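Long-range contacts in glutamine synthetase (Helicobacter pylori, PDB 5ZLI), which is a twelve-subunit type I-beta glutamine synthetase whose chain joins a beta-grasp domain to the catalytic domain of its family: residues E111-A121 / S443-A453; S163-D171 / G181-G189. All coordinates share one frame; numbering follows the deposited sequence.

Contact 1 (E111-A121 / S443-A453); sequences EKCPRSIAKKA and SQVFSEEFIQA
Ile-117 reaches between two phenylalanines of 443-453, one methyl for each. Its CD1 stands over the centre of the Phe-450 ring, 3.6 Å from the centroid and 5° off the normal. CG2 lies over a face of Phe-446, nearer the rim, with CE1 at 3.8 Å; the two side chains cross at about a right angle. Both are CH-pi contacts: with CG1 beside the backbone N (chi1 -65°), CG2 is anti to that N and turned to Phe-446, while the extended CG1-CD1 arm runs to Phe-450. One turn further along the helix, Ala-121 CB meets Val-445 CG1 at 3.6 Å, while Val-445 CG2 rests on the carbonyl O of Lys-120. This is packing of the start of helix 114-128 against the loop and first turn of helix 448-466, both in the catalytic domain; Leu-379 of helix 377-393 also touches Phe-450. At the N-terminal end of 111-121, Ser-447, the N-cap residue of helix 448-466, gives its OG hydrogen to Glu-111 OE1 at 2.6 Å, meeting the anti side 27° out of the carboxylate plane. Glu-111 OE2 and Glu-449 OE2 sit 3.5 Å apart, their carboxylate planes well out of parallel, and Lys-106 bridges both, probably easing the repulsion. Lys-112 CG touches Phe-450 CB, and CD goes on to Ala-453 CB, 3.9 Å away, before NZ bonds to Gly-66 O.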
ATOM      1  N   GLU B 111      36.721  34.464 -35.675  1.00 42.41           N
ATOM      2  CA  GLU B 111      35.853  35.631 -35.641  1.00 44.56           C
ATOM      3  C   GLU B 111      34.501  35.328 -34.997  1.00 43.03           C
ATOM      4  O   GLU B 111      33.774  36.270 -34.655  1.00 42.48           O
ATOM      5  CB  GLU B 111      35.720  36.205 -37.064  1.00 46.67           C
ATOM      6  CG  GLU B 111      34.915  35.362 -38.070  1.00 47.55           C
ATOM      7  CD  GLU B 111      35.128  35.813 -39.511  1.00 52.12           C
ATOM      8  OE1 GLU B 111      34.743  36.942 -39.840  1.00 49.23           O
ATOM      9  OE2 GLU B 111      35.681  35.031 -40.324  1.00 58.12           O
ATOM     10  N   LYS B 112      34.177  34.052 -34.763  1.00 38.51           N
ATOM     11  CA  LYS B 112      32.926  33.662 -34.113  1.00 41.66           C
ATOM     12  C   LYS B 112      33.151  33.143 -32.703  1.00 37.59           C
ATOM     13  O   LYS B 112      32.197  32.687 -32.058  1.00 34.26           O
ATOM     14  CB  LYS B 112      32.199  32.603 -34.950  1.00 40.45           C
ATOM     15  CG  LYS B 112      31.838  33.050 -36.352  1.00 35.94           C
ATOM     16  CD  LYS B 112      30.780  32.179 -37.005  1.00 35.92           C
ATOM     17  CE  LYS B 112      31.379  30.924 -37.576  1.00 36.83           C
ATOM     18  NZ  LYS B 112      30.414  30.264 -38.500  1.00 47.97           N
ATOM     19  N   CYS B 113      34.374  33.294 -32.181  1.00 40.78           N
ATOM     20  CA  CYS B 113      34.681  32.932 -30.809  1.00 38.05           C
ATOM     21  C   CYS B 113      34.296  34.116 -29.930  1.00 33.67           C
ATOM     22  O   CYS B 113      34.930  35.168 -30.024  1.00 33.54           O
ATOM     23  CB  CYS B 113      36.158  32.589 -30.651  1.00 33.72           C
ATOM     24  SG  CYS B 113      36.681  32.458 -28.919  1.00 38.93           S
ATOM     25  N   PRO B 114      33.285  33.988 -29.069  1.00 32.91           N
ATOM     26  CA  PRO B 114      32.827  35.143 -28.298  1.00 29.73           C
ATOM     27  C   PRO B 114      33.915  35.781 -27.459  1.00 34.24           C
ATOM     28  O   PRO B 114      33.974  37.013 -27.342  1.00 30.97           O
ATOM     29  CB  PRO B 114      31.724  34.547 -27.423  1.00 29.56           C
ATOM     30  CG  PRO B 114      31.294  33.337 -28.110  1.00 30.76           C
ATOM     31  CD  PRO B 114      32.519  32.777 -28.741  1.00 33.73           C
ATOM     32  N   ARG B 115      34.718  34.972 -26.776  1.00 28.76           N
ATOM     33  CA  ARG B 115      35.811  35.549 -26.010  1.00 31.47           C
ATOM     34  C   ARG B 115      36.837  36.251 -26.925  1.00 39.71           C
ATOM     35  O   ARG B 115      37.471  37.234 -26.509  1.00 37.65           O
ATOM     36  CB  ARG B 115      36.428  34.458 -25.144  1.00 28.88           C
ATOM     37  CG  ARG B 115      37.281  34.998 -24.082  1.00 29.89           C
ATOM     38  CD  ARG B 115      37.786  33.956 -23.124  1.00 32.17           C
ATOM     39  NE  ARG B 115      39.238  34.063 -23.148  1.00 38.25           N
ATOM     40  CZ  ARG B 115      39.978  34.710 -22.254  1.00 34.69           C
ATOM     41  NH1 ARG B 115      39.417  35.297 -21.214  1.00 34.26           N
ATOM     42  NH2 ARG B 115      41.291  34.766 -22.411  1.00 42.83           N
ATOM     43  N   SER B 116      36.995  35.782 -28.179  1.00 33.45           N
ATOM     44  CA  SER B 116      37.824  36.495 -29.156  1.00 32.23           C
ATOM     45  C   SER B 116      37.188  37.825 -29.550  1.00 34.68           C
ATOM     46  O   SER B 116      37.885  38.825 -29.764  1.00 31.92           O
ATOM     47  CB  SER B 116      38.054  35.639 -30.398  1.00 32.40           C
ATOM     48  OG  SER B 116      38.951  34.571 -30.172  1.00 29.98           O
ATOM     49  N   ILE B 117      35.868  37.833 -29.721  1.00 35.78           N
ATOM     50  CA  ILE B 117      35.163  39.090 -29.935  1.00 35.64           C
ATOM     51  C   ILE B 117      35.429  40.058 -28.785  1.00 33.71           C
ATOM     52  O   ILE B 117      35.715  41.236 -29.011  1.00 34.98           O
ATOM     53  CB  ILE B 117      33.651  38.831 -30.127  1.00 31.02           C
ATOM     54  CG1 ILE B 117      33.412  38.036 -31.423  1.00 35.60           C
ATOM     55  CG2 ILE B 117      32.814  40.145 -30.071  1.00 27.64           C
ATOM     56  CD1 ILE B 117      31.953  37.638 -31.697  1.00 30.20           C
ATOM     57  N   ALA B 118      35.412  39.568 -27.539  1.00 37.78           N
ATOM     58  CA  ALA B 118      35.527  40.463 -26.386  1.00 35.96           C
ATOM     59  C   ALA B 118      36.880  41.124 -26.293  1.00 38.38           C
ATOM     60  O   ALA B 118      36.984  42.188 -25.685  1.00 42.16           O
ATOM     61  CB  ALA B 118      35.246  39.723 -25.077  1.00 35.74           C
ATOM     62  N   LYS B 119      37.920  40.508 -26.848  1.00 40.08           N
ATOM     63  CA  LYS B 119      39.191  41.200 -26.935  1.00 34.77           C
ATOM     64  C   LYS B 119      39.165  42.179 -28.097  1.00 40.41           C
ATOM     65  O   LYS B 119      39.467  43.361 -27.923  1.00 42.34           O
ATOM     66  CB  LYS B 119      40.293  40.182 -27.120  1.00 32.32           C
ATOM     67  CG  LYS B 119      40.410  39.279 -25.950  1.00 33.37           C
ATOM     68  CD  LYS B 119      41.580  38.358 -26.097  1.00 29.65           C
ATOM     69  CE  LYS B 119      41.638  37.432 -24.908  1.00 38.31           C
ATOM     70  NZ  LYS B 119      42.729  36.437 -24.948  1.00 37.50           N
ATOM     71  N   LYS B 120      38.632  41.757 -29.239  1.00 38.93           N
ATOM     72  CA  LYS B 120      38.577  42.656 -30.380  1.00 38.03           C
ATOM     73  C   LYS B 120      37.715  43.879 -30.070  1.00 39.23           C
ATOM     74  O   LYS B 120      37.971  44.972 -30.596  1.00 38.38           O
ATOM     75  CB  LYS B 120      38.076  41.863 -31.589  1.00 38.27           C
ATOM     76  CG  LYS B 120      39.127  40.856 -32.079  1.00 40.12           C
ATOM     77  CD  LYS B 120      38.687  39.995 -33.257  1.00 37.86           C
ATOM     78  CE  LYS B 120      37.950  40.783 -34.313  1.00 48.16           C
ATOM     79  NZ  LYS B 120      38.688  41.979 -34.773  1.00 45.30           N
ATOM     80  N   ALA B 121      36.749  43.743 -29.160  1.00 39.29           N
ATOM     81  CA  ALA B 121      35.896  44.871 -28.792  1.00 40.16           C
ATOM     82  C   ALA B 121      36.588  45.815 -27.830  1.00 40.89           C
ATOM     83  O   ALA B 121      36.327  47.020 -27.855  1.00 42.91           O
ATOM     84  CB  ALA B 121      34.594  44.383 -28.170  1.00 41.95           C
ATOM     85  N   SER B 443      35.475  48.090 -37.430  1.00 50.72           N
ATOM     86  CA  SER B 443      36.766  47.405 -37.245  1.00 42.21           C
ATOM     87  C   SER B 443      36.600  45.888 -37.106  1.00 47.74           C
ATOM     88  O   SER B 443      37.399  45.209 -36.444  1.00 48.33           O
ATOM     89  CB  SER B 443      37.553  47.994 -36.080  1.00 47.53           C
ATOM     90  OG  SER B 443      37.597  49.409 -36.197  1.00 54.66           O
ATOM     91  N   GLN B 444      35.550  45.346 -37.733  1.00 49.16           N
ATOM     92  CA  GLN B 444      35.367  43.904 -37.884  1.00 46.10           C
ATOM     93  C   GLN B 444      35.238  43.197 -36.532  1.00 45.83           C
ATOM     94  O   GLN B 444      35.540  41.998 -36.407  1.00 43.72           O
ATOM     95  CB  GLN B 444      36.502  43.309 -38.730  1.00 42.99           C
ATOM     96  CG  GLN B 444      36.579  43.907 -40.142  1.00 47.30           C
ATOM     97  CD  GLN B 444      35.270  43.756 -40.937  1.00 60.83           C
ATOM     98  OE1 GLN B 444      34.739  42.646 -41.087  1.00 66.22           O
ATOM     99  NE2 GLN B 444      34.748  44.878 -41.448  1.00 61.35           N
ATOM    100  N   VAL B 445      34.779  43.941 -35.517  1.00 45.35           N
ATOM    101  CA  VAL B 445      34.656  43.388 -34.166  1.00 47.71           C
ATOM    102  C   VAL B 445      33.598  42.292 -34.165  1.00 43.22           C
ATOM    103  O   VAL B 445      33.828  41.168 -33.693  1.00 43.46           O
ATOM    104  CB  VAL B 445      34.336  44.509 -33.145  1.00 45.11           C
ATOM    105  CG1 VAL B 445      34.128  43.945 -31.732  1.00 43.16           C
ATOM    106  CG2 VAL B 445      35.429  45.565 -33.104  1.00 39.50           C
ATOM    107  N   PHE B 446      32.448  42.592 -34.743  1.00 35.89           N
ATOM    108  CA  PHE B 446      31.391  41.631 -35.012  1.00 36.69           C
ATOM    109  C   PHE B 446      31.402  41.471 -36.533  1.00 37.50           C
ATOM    110  O   PHE B 446      30.809  42.263 -37.262  1.00 41.01           O
ATOM    111  CB  PHE B 446      30.026  42.146 -34.492  1.00 36.48           C
ATOM    112  CG  PHE B 446      29.896  42.182 -32.973  1.00 41.92           C
ATOM    113  CD1 PHE B 446      30.665  43.050 -32.205  1.00 39.13           C
ATOM    114  CD2 PHE B 446      28.942  41.417 -32.329  1.00 35.35           C
ATOM    115  CE1 PHE B 446      30.531  43.096 -30.851  1.00 30.43           C
ATOM    116  CE2 PHE B 446      28.796  41.475 -30.963  1.00 34.87           C
ATOM    117  CZ  PHE B 446      29.596  42.316 -30.228  1.00 32.92           C
ATOM    118  N   SER B 447      32.102  40.464 -37.023  1.00 40.33           N
ATOM    119  CA  SER B 447      32.069  40.214 -38.456  1.00 39.14           C
ATOM    120  C   SER B 447      30.671  39.762 -38.882  1.00 41.81           C
ATOM    121  O   SER B 447      29.901  39.209 -38.095  1.00 39.70           O
ATOM    122  CB  SER B 447      33.122  39.190 -38.825  1.00 35.54           C
ATOM    123  OG  SER B 447      32.652  37.888 -38.588  1.00 38.76           O
ATOM    124  N   GLU B 448      30.329  40.011 -40.145  1.00 49.13           N
ATOM    125  CA  GLU B 448      28.966  39.722 -40.578  1.00 44.53           C
ATOM    126  C   GLU B 448      28.682  38.233 -40.587  1.00 41.35           C
ATOM    127  O   GLU B 448      27.566  37.818 -40.250  1.00 42.48           O
ATOM    128  CB  GLU B 448      28.692  40.331 -41.950  1.00 49.13           C
ATOM    129  CG  GLU B 448      27.349  39.909 -42.571  1.00 54.91           C
ATOM    130  CD  GLU B 448      26.174  40.809 -42.266  1.00 61.30           C
ATOM    131  OE1 GLU B 448      26.346  41.818 -41.536  1.00 48.66           O
ATOM    132  OE2 GLU B 448      25.074  40.494 -42.790  1.00 65.62           O
ATOM    133  N   GLU B 449      29.660  37.406 -40.973  1.00 42.50           N
ATOM    134  CA  GLU B 449      29.459  35.963 -40.869  1.00 41.32           C
ATOM    135  C   GLU B 449      28.962  35.595 -39.476  1.00 38.82           C
ATOM    136  O   GLU B 449      27.921  34.946 -39.333  1.00 38.73           O
ATOM    137  CB  GLU B 449      30.738  35.216 -41.234  1.00 42.74           C
ATOM    138  CG  GLU B 449      30.721  34.774 -42.696  1.00 55.55           C
ATOM    139  CD  GLU B 449      32.100  34.695 -43.343  1.00 62.11           C
ATOM    140  OE1 GLU B 449      32.183  34.828 -44.591  1.00 59.03           O
ATOM    141  OE2 GLU B 449      33.094  34.499 -42.613  1.00 60.15           O
ATOM    142  N   PHE B 450      29.643  36.082 -38.434  1.00 37.03           N
ATOM    143  CA  PHE B 450      29.179  35.819 -37.070  1.00 39.02           C
ATOM    144  C   PHE B 450      27.727  36.266 -36.861  1.00 31.76           C
ATOM    145  O   PHE B 450      26.916  35.498 -36.342  1.00 33.29           O
ATOM    146  CB  PHE B 450      30.090  36.496 -36.032  1.00 32.59           C
ATOM    147  CG  PHE B 450      29.510  36.500 -34.623  1.00 27.28           C
ATOM    148  CD1 PHE B 450      29.604  35.385 -33.807  1.00 29.29           C
ATOM    149  CD2 PHE B 450      28.813  37.601 -34.141  1.00 22.50           C
ATOM    150  CE1 PHE B 450      29.050  35.391 -32.530  1.00 24.22           C
ATOM    151  CE2 PHE B 450      28.264  37.590 -32.885  1.00 23.96           C
ATOM    152  CZ  PHE B 450      28.375  36.480 -32.086  1.00 22.58           C
ATOM    153  N   ILE B 451      27.387  37.509 -37.235  1.00 29.59           N
ATOM    154  CA  ILE B 451      26.040  38.033 -36.981  1.00 27.04           C
ATOM    155  C   ILE B 451      24.998  37.137 -37.606  1.00 34.11           C
ATOM    156  O   ILE B 451      23.926  36.906 -37.040  1.00 37.16           O
ATOM    157  CB  ILE B 451      25.879  39.468 -37.519  1.00 34.94           C
ATOM    158  CG1 ILE B 451      26.624  40.506 -36.668  1.00 40.38           C
ATOM    159  CG2 ILE B 451      24.394  39.827 -37.694  1.00 26.45           C
ATOM    160  CD1 ILE B 451      26.731  41.891 -37.351  1.00 35.19           C
ATOM    161  N   GLN B 452      25.274  36.643 -38.800  1.00 38.63           N
ATOM    162  CA  GLN B 452      24.310  35.770 -39.439  1.00 32.55           C
ATOM    163  C   GLN B 452      24.281  34.432 -38.725  1.00 31.83           C
ATOM    164  O   GLN B 452      23.204  33.871 -38.498  1.00 36.16           O
ATOM    165  CB  GLN B 452      24.681  35.654 -40.919  1.00 30.67           C
ATOM    166  CG  GLN B 452      24.564  37.007 -41.643  1.00 36.93           C
ATOM    167  CD  GLN B 452      23.112  37.441 -41.874  1.00 39.55           C
ATOM    168  OE1 GLN B 452      22.292  36.638 -42.331  1.00 43.11           O
ATOM    169  NE2 GLN B 452      22.790  38.699 -41.562  1.00 33.46           N
ATOM    170  N   ALA B 453      25.435  33.970 -38.249  1.00 29.08           N
ATOM    171  CA  ALA B 453      25.434  32.775 -37.419  1.00 33.08           C
ATOM    172  C   ALA B 453      24.641  33.023 -36.137  1.00 29.39           C
ATOM    173  O   ALA B 453      23.732  32.265 -35.804  1.00 28.58           O
ATOM    174  CB  ALA B 453      26.875  32.354 -37.103  1.00 27.56           C
TER

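Contact 2 (S163-D171 / G181-G189); sequences SEEGEWNRD and GHRPGKQGG
The guanidinium of Arg-183 has Asn-169 O 2.9 Å above one face, offset toward the rim, and Arg-170 N farther out over that face. At its edge is the carbonyl of Glu-164, whose O accepts an almost straight hydrogen bond (166°) from Arg-183 NE. This oxygen lies only 8° out of the guanidinium plane, and NH2 adds a weak bond to it. Although Asn-169 O is close, its place over the face gives no hydrogen bond to Arg-183; it accepts instead from Asn-179, whose OD1 takes Arg-183 NH1. An extended chain from CG to NE carries the Arg-183 group past Glu-165 O to this site. The Arg-170 guanidinium has Glu-167 CG 3.2 Å above one face, toward the rim, and Arg-183 O at its edge; the two arginine planes are 73° apart, and the chains run past each other in opposite directions. Glu-167 OE2 takes two partners, a salt bridge from Arg-170 NH2 at 3.0 Å and Lys-186 N at 3.1 Å, the latter approaching from above the carboxylate plane. Pro-184 CG packs on Glu-165 OE1, while Glu-165 OE2 bonds to Thr-198. Arg-170, His-182 and Lys-186 also meet neighbouring subunits. A type I turn, 163-166, and a type II turn, 185-188, shape the two loop pieces. Both belong to the long connection between strand 156-162 and helix 200-212, and Gly-189 ties it by a backbone hydrogen bond to Val-224, between strands 217-222 and 228-237.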
ATOM      1  N   SER B 163      10.984  24.673  -4.083  1.00 39.72           N
ATOM      2  CA  SER B 163      11.843  25.257  -3.074  1.00 39.75           C
ATOM      3  C   SER B 163      11.140  25.142  -1.741  1.00 43.48           C
ATOM      4  O   SER B 163       9.908  25.179  -1.674  1.00 41.60           O
ATOM      5  CB  SER B 163      12.140  26.733  -3.336  1.00 36.08           C
ATOM      6  OG  SER B 163      13.200  27.165  -2.494  1.00 44.35           O
ATOM      7  N   GLU B 164      11.931  24.998  -0.677  1.00 35.83           N
ATOM      8  CA  GLU B 164      11.314  24.921   0.630  1.00 39.51           C
ATOM      9  C   GLU B 164      10.691  26.242   1.039  1.00 40.35           C
ATOM     10  O   GLU B 164       9.734  26.249   1.824  1.00 38.93           O
ATOM     11  CB  GLU B 164      12.330  24.484   1.660  1.00 47.47           C
ATOM     12  CG  GLU B 164      11.677  24.038   2.936  1.00 47.37           C
ATOM     13  CD  GLU B 164      12.622  23.234   3.765  1.00 58.00           C
ATOM     14  OE1 GLU B 164      13.846  23.496   3.659  1.00 43.54           O
ATOM     15  OE2 GLU B 164      12.142  22.335   4.496  1.00 69.15           O
ATOM     16  N   GLU B 165      11.195  27.347   0.499  1.00 33.00           N
ATOM     17  CA  GLU B 165      10.720  28.684   0.815  1.00 31.22           C
ATOM     18  C   GLU B 165       9.464  29.079   0.045  1.00 34.95           C
ATOM     19  O   GLU B 165       8.912  30.146   0.310  1.00 34.69           O
ATOM     20  CB  GLU B 165      11.817  29.686   0.495  1.00 36.29           C
ATOM     21  CG  GLU B 165      13.193  29.339   1.057  1.00 42.33           C
ATOM     22  CD  GLU B 165      14.152  30.534   1.019  1.00 57.11           C
ATOM     23  OE1 GLU B 165      13.735  31.604   0.527  1.00 52.57           O
ATOM     24  OE2 GLU B 165      15.328  30.412   1.456  1.00 58.78           O
ATOM     25  N   GLY B 166       9.041  28.291  -0.939  1.00 36.53           N
ATOM     26  CA  GLY B 166       7.996  28.739  -1.838  1.00 35.01           C
ATOM     27  C   GLY B 166       6.626  28.744  -1.185  1.00 35.53           C
ATOM     28  O   GLY B 166       6.246  27.809  -0.483  1.00 33.44           O
ATOM     29  N   GLU B 167       5.864  29.811  -1.453  1.00 38.82           N
ATOM     30  CA  GLU B 167       4.480  29.897  -0.999  1.00 42.58           C
ATOM     31  C   GLU B 167       3.689  28.636  -1.331  1.00 44.76           C
ATOM     32  O   GLU B 167       2.757  28.268  -0.607  1.00 43.60           O
ATOM     33  CB  GLU B 167       3.784  31.096  -1.644  1.00 44.29           C
ATOM     34  CG  GLU B 167       4.076  32.465  -1.048  1.00 46.98           C
ATOM     35  CD  GLU B 167       3.168  33.572  -1.642  1.00 55.89           C
ATOM     36  OE1 GLU B 167       2.582  33.325  -2.727  1.00 61.07           O
ATOM     37  OE2 GLU B 167       3.029  34.674  -1.031  1.00 41.43           O
ATOM     38  N   TRP B 168       4.034  27.966  -2.429  1.00 39.42           N
ATOM     39  CA  TRP B 168       3.400  26.698  -2.736  1.00 35.07           C
ATOM     40  C   TRP B 168       3.734  25.604  -1.725  1.00 36.30           C
ATOM     41  O   TRP B 168       3.115  24.541  -1.763  1.00 36.48           O
ATOM     42  CB  TRP B 168       3.819  26.236  -4.129  1.00 41.27           C
ATOM     43  CG  TRP B 168       5.291  26.070  -4.281  1.00 37.84           C
ATOM     44  CD1 TRP B 168       6.009  24.952  -4.000  1.00 40.93           C
ATOM     45  CD2 TRP B 168       6.223  27.036  -4.771  1.00 35.26           C
ATOM     46  NE1 TRP B 168       7.334  25.159  -4.266  1.00 42.56           N
ATOM     47  CE2 TRP B 168       7.497  26.434  -4.739  1.00 35.19           C
ATOM     48  CE3 TRP B 168       6.108  28.349  -5.227  1.00 39.36           C
ATOM     49  CZ2 TRP B 168       8.646  27.094  -5.154  1.00 33.19           C
ATOM     50  CZ3 TRP B 168       7.255  29.005  -5.640  1.00 36.16           C
ATOM     51  CH2 TRP B 168       8.506  28.374  -5.601  1.00 34.30           C
ATOM     52  N   ASN B 169       4.659  25.825  -0.799  1.00 39.48           N
ATOM     53  CA  ASN B 169       4.942  24.791   0.186  1.00 39.80           C
ATOM     54  C   ASN B 169       4.424  25.133   1.578  1.00 36.98           C
ATOM     55  O   ASN B 169       4.790  24.458   2.549  1.00 32.94           O
ATOM     56  CB  ASN B 169       6.431  24.478   0.216  1.00 38.05           C
ATOM     57  CG  ASN B 169       6.830  23.521  -0.876  1.00 45.87           C
ATOM     58  OD1 ASN B 169       5.982  22.841  -1.453  1.00 47.00           O
ATOM     59  ND2 ASN B 169       8.122  23.475  -1.188  1.00 46.88           N
ATOM     60  N   ARG B 170       3.563  26.149   1.692  1.00 34.27           N
ATOM     61  CA  ARG B 170       3.078  26.582   2.998  1.00 34.58           C
ATOM     62  C   ARG B 170       2.306  25.496   3.732  1.00 30.69           C
ATOM     63  O   ARG B 170       2.132  25.587   4.949  1.00 30.03           O
ATOM     64  CB  ARG B 170       2.209  27.813   2.821  1.00 37.02           C
ATOM     65  CG  ARG B 170       3.044  29.055   2.592  1.00 47.02           C
ATOM     66  CD  ARG B 170       2.487  30.197   3.355  1.00 39.25           C
ATOM     67  NE  ARG B 170       2.078  31.274   2.482  1.00 43.54           N
ATOM     68  CZ  ARG B 170       2.779  32.390   2.350  1.00 49.16           C
ATOM     69  NH1 ARG B 170       3.910  32.525   3.051  1.00 43.50           N
ATOM     70  NH2 ARG B 170       2.344  33.365   1.548  1.00 41.13           N
ATOM     71  N   ASP B 171       1.853  24.476   3.004  1.00 38.04           N
ATOM     72  CA  ASP B 171       0.965  23.411   3.448  1.00 37.81           C
ATOM     73  C   ASP B 171       1.548  22.022   3.297  1.00 35.04           C
ATOM     74  O   ASP B 171       0.985  21.068   3.840  1.00 32.54           O
ATOM     75  CB  ASP B 171      -0.315  23.502   2.620  1.00 39.68           C
ATOM     76  CG  ASP B 171       0.009  23.810   1.163  1.00 51.94           C
ATOM     77  OD1 ASP B 171       0.931  23.148   0.587  1.00 42.65           O
ATOM     78  OD2 ASP B 171      -0.595  24.794   0.643  1.00 53.83           O
ATOM     79  N   GLY B 181       7.292  26.590   8.720  1.00 30.71           N
ATOM     80  CA  GLY B 181       6.772  27.949   8.563  1.00 37.13           C
ATOM     81  C   GLY B 181       7.847  28.918   8.103  1.00 36.18           C
ATOM     82  O   GLY B 181       8.795  28.552   7.388  1.00 35.48           O
ATOM     83  N   HIS B 182       7.698  30.177   8.514  1.00 31.70           N
ATOM     84  CA  HIS B 182       8.708  31.197   8.221  1.00 41.67           C
ATOM     85  C   HIS B 182       9.095  31.226   6.746  1.00 40.57           C
ATOM     86  O   HIS B 182      10.174  30.756   6.362  1.00 37.76           O
ATOM     87  CB  HIS B 182       9.963  30.957   9.070  1.00 37.86           C
ATOM     88  CG  HIS B 182       9.705  30.993  10.534  1.00 36.12           C
ATOM     89  ND1 HIS B 182       9.215  32.116  11.169  1.00 37.76           N
ATOM     90  CD2 HIS B 182       9.768  30.022  11.477  1.00 33.92           C
ATOM     91  CE1 HIS B 182       9.050  31.856  12.457  1.00 30.97           C
ATOM     92  NE2 HIS B 182       9.373  30.591  12.669  1.00 35.55           N
ATOM     93  N   ARG B 183       8.238  31.806   5.911  1.00 40.43           N
ATOM     94  CA  ARG B 183       8.523  31.810   4.496  1.00 42.34           C
ATOM     95  C   ARG B 183       8.343  33.234   3.990  1.00 40.43           C
ATOM     96  O   ARG B 183       7.349  33.896   4.336  1.00 47.54           O
ATOM     97  CB  ARG B 183       7.633  30.815   3.721  1.00 37.32           C
ATOM     98  CG  ARG B 183       8.090  29.355   3.820  1.00 25.34           C
ATOM     99  CD  ARG B 183       7.262  28.443   2.935  1.00 32.40           C
ATOM    100  NE  ARG B 183       7.654  27.033   3.041  1.00 39.89           N
ATOM    101  CZ  ARG B 183       7.099  26.156   3.884  1.00 38.20           C
ATOM    102  NH1 ARG B 183       6.098  26.539   4.694  1.00 32.39           N
ATOM    103  NH2 ARG B 183       7.544  24.896   3.915  1.00 30.34           N
ATOM    104  N   PRO B 184       9.276  33.744   3.196  1.00 42.01           N
ATOM    105  CA  PRO B 184       9.066  35.054   2.586  1.00 38.82           C
ATOM    106  C   PRO B 184       7.912  34.977   1.610  1.00 46.02           C
ATOM    107  O   PRO B 184       7.743  33.980   0.898  1.00 52.48           O
ATOM    108  CB  PRO B 184      10.388  35.311   1.860  1.00 38.30           C
ATOM    109  CG  PRO B 184      10.813  33.936   1.449  1.00 35.80           C
ATOM    110  CD  PRO B 184      10.372  33.003   2.538  1.00 35.15           C
ATOM    111  N   GLY B 185       7.110  36.028   1.571  1.00 39.48           N
ATOM    112  CA  GLY B 185       6.073  36.068   0.573  1.00 37.40           C
ATOM    113  C   GLY B 185       6.659  36.074  -0.826  1.00 40.01           C
ATOM    114  O   GLY B 185       7.838  36.374  -1.048  1.00 39.75           O
ATOM    115  N   LYS B 186       5.830  35.693  -1.787  1.00 43.36           N
ATOM    116  CA  LYS B 186       6.080  36.146  -3.139  1.00 45.94           C
ATOM    117  C   LYS B 186       6.520  37.602  -3.066  1.00 45.44           C
ATOM    118  O   LYS B 186       5.831  38.440  -2.466  1.00 40.88           O
ATOM    119  CB  LYS B 186       4.811  35.999  -3.997  1.00 43.88           C
ATOM    120  CG  LYS B 186       5.108  35.811  -5.495  1.00 52.24           C
ATOM    121  CD  LYS B 186       3.881  35.406  -6.306  1.00 61.02           C
ATOM    122  CE  LYS B 186       3.526  33.932  -6.121  1.00 65.49           C
ATOM    123  NZ  LYS B 186       2.260  33.574  -6.839  1.00 68.10           N
ATOM    124  N   GLN B 187       7.715  37.882  -3.583  1.00 42.21           N
ATOM    125  CA  GLN B 187       8.299  39.224  -3.592  1.00 47.07           C
ATOM    126  C   GLN B 187       8.793  39.673  -2.203  1.00 42.56           C
ATOM    127  O   GLN B 187       9.038  40.862  -1.993  1.00 38.47           O
ATOM    128  CB  GLN B 187       7.292  40.250  -4.145  1.00 39.31           C
ATOM    129  CG  GLN B 187       7.202  40.269  -5.667  1.00 42.63           C
ATOM    130  CD  GLN B 187       6.620  41.559  -6.237  1.00 50.31           C
ATOM    131  OE1 GLN B 187       7.360  42.521  -6.493  1.00 50.15           O
ATOM    132  NE2 GLN B 187       5.296  41.580  -6.453  1.00 38.75           N
ATOM    133  N   GLY B 188       9.055  38.749  -1.272  1.00 33.67           N
ATOM    134  CA  GLY B 188       9.413  39.157   0.070  1.00 35.11           C
ATOM    135  C   GLY B 188      10.817  38.831   0.549  1.00 35.54           C
ATOM    136  O   GLY B 188      11.103  39.037   1.730  1.00 31.66           O
ATOM    137  N   GLY B 189      11.716  38.365  -0.321  1.00 32.51           N
ATOM    138  CA  GLY B 189      13.018  37.891   0.123  1.00 28.47           C
ATOM    139  C   GLY B 189      14.036  38.959   0.478  1.00 34.65           C
ATOM    140  O   GLY B 189      15.170  38.628   0.851  1.00 29.47           O
TER

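Overall arrangement
Both segments of contact 2 fall in the 321 residues that separate the two segments of contact 1, yet the contacts lie on opposite sides of the chain's centre. Their centres are 44 Å apart and their nearest atoms about 32 Å, so they do not touch. Contact 1, its centre about 17 Å from the chain centre, joins helix 114-128 to the loop and start of helix 448-466, and is touched by no other subunit. Contact 2, about 27 Å out, ties together two nearby parts of one loop and borders three other subunits, including Tyr-479 of one of them beside His-182. All four segments belong to the catalytic domain: one contact packs within the subunit, the other lies at the dodecamer's interfaces.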